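Transketolase (Campylobacter jejuni, PDB 3M6L) is a dimeric enzyme of the transketolase family that holds thiamine diphosphate between its two subunits. Local coordinates at residues I419-L424 against I459-T464. Residues are numbered along the deposited sequence; the frame is centred on the assembly and turned at random.
Sequences IFSEYL and IEQLST. With TPP (thiamine diphosphate), chain C.
Two buried carboxylates, those of Glu-422 and Glu-460, come within 3.6 Å of each other, OE2 to OE2, their planes turned 81° apart. The charge that probably makes this tolerable comes from the second subunit, whose Lys-425 forms a salt bridge with OE2 of each glutamate, while its Arg-429 pairs with Glu-460. Beside this pair lies the amide of Gln-461, whose NE2 gives a weak hydrogen bond to Glu-422 OE2, 2.7 Å away and bent to 147° at the hydrogen, with amide and carboxylate planes steeply inclined. Glu-422 arrives with its chain extended beyond CG, whereas Gln-461 folds back at chi2 (69°), which brings OE1 to the backbone N of Ile-459 at 3.0 Å, in the carbonyl plane. That second bond fixes the amide flip and leaves NE2 facing the glutamate. A water adds to the grip on Glu-422, donating to OE2 at 2.6 Å and hydrogen-bonded to Thr-464 OG1. Both segments belong to the pyrimidine-binding domain, where 419-424 follows strand 411-417 of the parallel sheet into helix 421-434 and 459-464 opens helix 461-467. Ile-419 packs its CD1 against the Gln-461 amide, 3.4 Å from NE2, and sets CG2 over the centre of the Phe-420 ring. The aminopyrimidine of thiamine diphosphate lies over the opposite face, N3' offset toward the rim, with Phe-420 CE2 3.2 Å from C4'. One turn on, the Tyr-423 ring receives the cofactor methyl CM2 on a face, 3.4 Å from CZ, and its hydroxyl bonds to Leu-119 O of the second subunit.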
loop_
_atom_site.group_PDB
_atom_site.type_symbol
_atom_site.label_atom_id
_atom_site.label_comp_id
_atom_site.label_asym_id
_atom_site.label_seq_id
_atom_site.Cartn_x
_atom_site.Cartn_y
_atom_site.Cartn_z
ATOM N N ILE A 419 2.532 3.598 10.771
ATOM C CA ILE A 419 3.398 2.774 9.866
ATOM C C ILE A 419 2.530 2.028 8.893
ATOM O O ILE A 419 2.838 1.837 7.712
ATOM C CB ILE A 419 4.363 1.825 10.673
ATOM C CG1 ILE A 419 5.326 1.106 9.693
ATOM C CG2 ILE A 419 3.554 0.845 11.412
ATOM C CD1 ILE A 419 6.102 2.036 8.775
ATOM N N PHE A 420 1.359 1.597 9.330
ATOM C CA PHE A 420 0.484 0.806 8.426
ATOM C C PHE A 420 -0.479 1.640 7.575
ATOM O O PHE A 420 -1.298 1.127 6.807
ATOM C CB PHE A 420 -0.191 -0.348 9.208
ATOM C CG PHE A 420 0.796 -1.240 9.991
ATOM C CD1 PHE A 420 1.923 -1.721 9.410
ATOM C CD2 PHE A 420 0.607 -1.499 11.313
ATOM C CE1 PHE A 420 2.848 -2.523 10.115
ATOM C CE2 PHE A 420 1.496 -2.283 12.006
ATOM C CZ PHE A 420 2.626 -2.719 11.426
ATOM N N SER A 421 -0.299 2.951 7.614
ATOM C CA SER A 421 -0.868 3.838 6.630
ATOM C C SER A 421 -0.431 3.377 5.238
ATOM O O SER A 421 -1.186 3.568 4.262
ATOM C CB SER A 421 -0.598 5.294 6.847
ATOM O OG SER A 421 0.769 5.567 6.616
ATOM N N GLU A 422 0.772 2.811 5.136
ATOM C CA GLU A 422 1.290 2.350 3.851
ATOM C C GLU A 422 0.376 1.304 3.248
ATOM O O GLU A 422 0.415 1.195 2.014
ATOM C CB GLU A 422 2.737 1.906 3.954
ATOM C CG GLU A 422 3.613 3.087 4.386
ATOM C CD GLU A 422 5.036 2.902 4.095
ATOM O OE1 GLU A 422 5.558 1.737 4.140
ATOM O OE2 GLU A 422 5.702 3.953 3.867
ATOM N N TYR A 423 -0.311 0.479 4.026
ATOM C CA TYR A 423 -1.220 -0.540 3.528
ATOM C C TYR A 423 -2.502 0.088 2.914
ATOM O O TYR A 423 -3.082 -0.577 2.061
ATOM C CB TYR A 423 -1.592 -1.528 4.591
ATOM C CG TYR A 423 -0.659 -2.640 4.886
ATOM C CD1 TYR A 423 0.616 -2.437 5.436
ATOM C CD2 TYR A 423 -0.996 -3.992 4.628
ATOM C CE1 TYR A 423 1.466 -3.427 5.776
ATOM C CE2 TYR A 423 -0.143 -5.015 4.970
ATOM C CZ TYR A 423 1.117 -4.772 5.472
ATOM O OH TYR A 423 1.905 -5.826 5.840
ATOM N N LEU A 424 -2.825 1.328 3.238
ATOM C CA LEU A 424 -4.054 1.953 2.741
ATOM C C LEU A 424 -3.863 3.175 1.890
ATOM O O LEU A 424 -4.818 3.792 1.407
ATOM C CB LEU A 424 -5.037 2.263 3.907
ATOM C CG LEU A 424 -4.495 3.102 5.043
ATOM C CD1 LEU A 424 -4.225 4.568 4.652
ATOM C CD2 LEU A 424 -5.524 3.113 6.205
ATOM N N ILE A 459 9.126 6.575 9.746
ATOM C CA ILE A 459 10.245 7.427 9.362
ATOM C C ILE A 459 9.850 8.313 8.193
ATOM O O ILE A 459 10.030 9.501 8.263
ATOM C CB ILE A 459 11.545 6.593 8.955
ATOM C CG1 ILE A 459 11.988 5.669 10.077
ATOM C CG2 ILE A 459 12.692 7.579 8.611
ATOM C CD1 ILE A 459 12.541 6.388 11.364
ATOM N N GLU A 460 9.449 7.700 7.061
ATOM C CA GLU A 460 9.101 8.436 5.862
ATOM C C GLU A 460 7.634 8.767 5.606
ATOM O O GLU A 460 7.263 9.412 4.587
ATOM C CB GLU A 460 9.672 7.621 4.654
ATOM C CG GLU A 460 8.911 6.284 4.364
ATOM C CD GLU A 460 9.329 5.089 5.194
ATOM O OE1 GLU A 460 9.774 5.185 6.369
ATOM O OE2 GLU A 460 9.244 3.939 4.662
ATOM N N GLN A 461 6.736 8.294 6.464
ATOM C CA GLN A 461 5.334 8.439 6.257
ATOM C C GLN A 461 4.838 9.904 6.311
ATOM O O GLN A 461 3.998 10.284 5.537
ATOM C CB GLN A 461 4.462 7.535 7.176
ATOM C CG GLN A 461 4.668 6.010 6.826
ATOM C CD GLN A 461 6.078 5.451 7.201
ATOM O OE1 GLN A 461 6.743 5.926 8.113
ATOM N NE2 GLN A 461 6.555 4.471 6.403
ATOM N N LEU A 462 5.419 10.732 7.173
ATOM C CA LEU A 462 5.053 12.145 7.254
ATOM C C LEU A 462 5.324 12.816 5.925
ATOM O O LEU A 462 4.476 13.563 5.376
ATOM C CB LEU A 462 5.839 12.822 8.391
ATOM C CG LEU A 462 5.252 14.055 9.064
ATOM C CD1 LEU A 462 3.713 14.075 9.432
ATOM C CD2 LEU A 462 6.123 14.299 10.306
ATOM N N SER A 463 6.502 12.517 5.290
ATOM C CA SER A 463 6.800 13.014 3.944
ATOM C C SER A 463 5.773 12.600 2.899
ATOM O O SER A 463 5.394 13.431 2.073
ATOM C CB SER A 463 8.211 12.683 3.412
ATOM O OG SER A 463 9.228 13.148 4.317
ATOM N N THR A 464 5.371 11.325 2.934
ATOM C CA THR A 464 4.403 10.860 1.967
ATOM C C THR A 464 3.065 11.645 2.035
ATOM O O THR A 464 2.525 12.106 1.033
ATOM C CB THR A 464 4.081 9.387 2.154
ATOM O OG1 THR A 464 5.257 8.605 1.966
ATOM C CG2 THR A 464 2.892 8.918 1.284
HETATM N "N1'" TPP C . -1.501 -4.245 10.543
HETATM C "C2'" TPP C . -0.406 -4.836 10.070
HETATM C CM2 TPP C . -0.226 -4.848 8.564
HETATM N "N3'" TPP C . 0.588 -5.413 10.782
HETATM C "C4'" TPP C . 0.542 -5.352 12.116
HETATM N "N4'" TPP C . 1.550 -5.872 12.779
HETATM C "C5'" TPP C . -0.676 -4.747 12.754
HETATM C "C6'" TPP C . -1.645 -4.206 11.909
HETATM C "C7'" TPP C . -0.843 -4.714 14.321
HETATM N N3 TPP C . -1.126 -6.149 14.845
HETATM C C2 TPP C . -0.265 -7.110 15.361
HETATM S S1 TPP C . -0.865 -8.739 15.719
HETATM C C5 TPP C . -2.447 -8.117 15.280
HETATM C C4 TPP C . -2.353 -6.726 14.806
HETATM C CM4 TPP C . -3.582 -6.085 14.293
HETATM C C6 TPP C . -3.740 -8.896 15.318
HETATM C C7 TPP C . -3.820 -10.121 16.215
HETATM O O7 TPP C . -3.349 -11.026 15.302
HETATM P PA TPP C . -3.223 -12.553 15.344
HETATM O O1A TPP C . -2.610 -12.830 14.041
HETATM O O2A TPP C . -4.625 -13.078 15.553
HETATM O O3A TPP C . -2.322 -12.800 16.601
HETATM P PB TPP C . -2.455 -13.499 18.045
HETATM O O1B TPP C . -1.123 -14.083 18.284
HETATM O O2B TPP C . -3.618 -14.451 18.068
HETATM O O3B TPP C . -2.846 -12.449 19.031
HETATM O O HOH W 1 4.567 6.059 2.737
#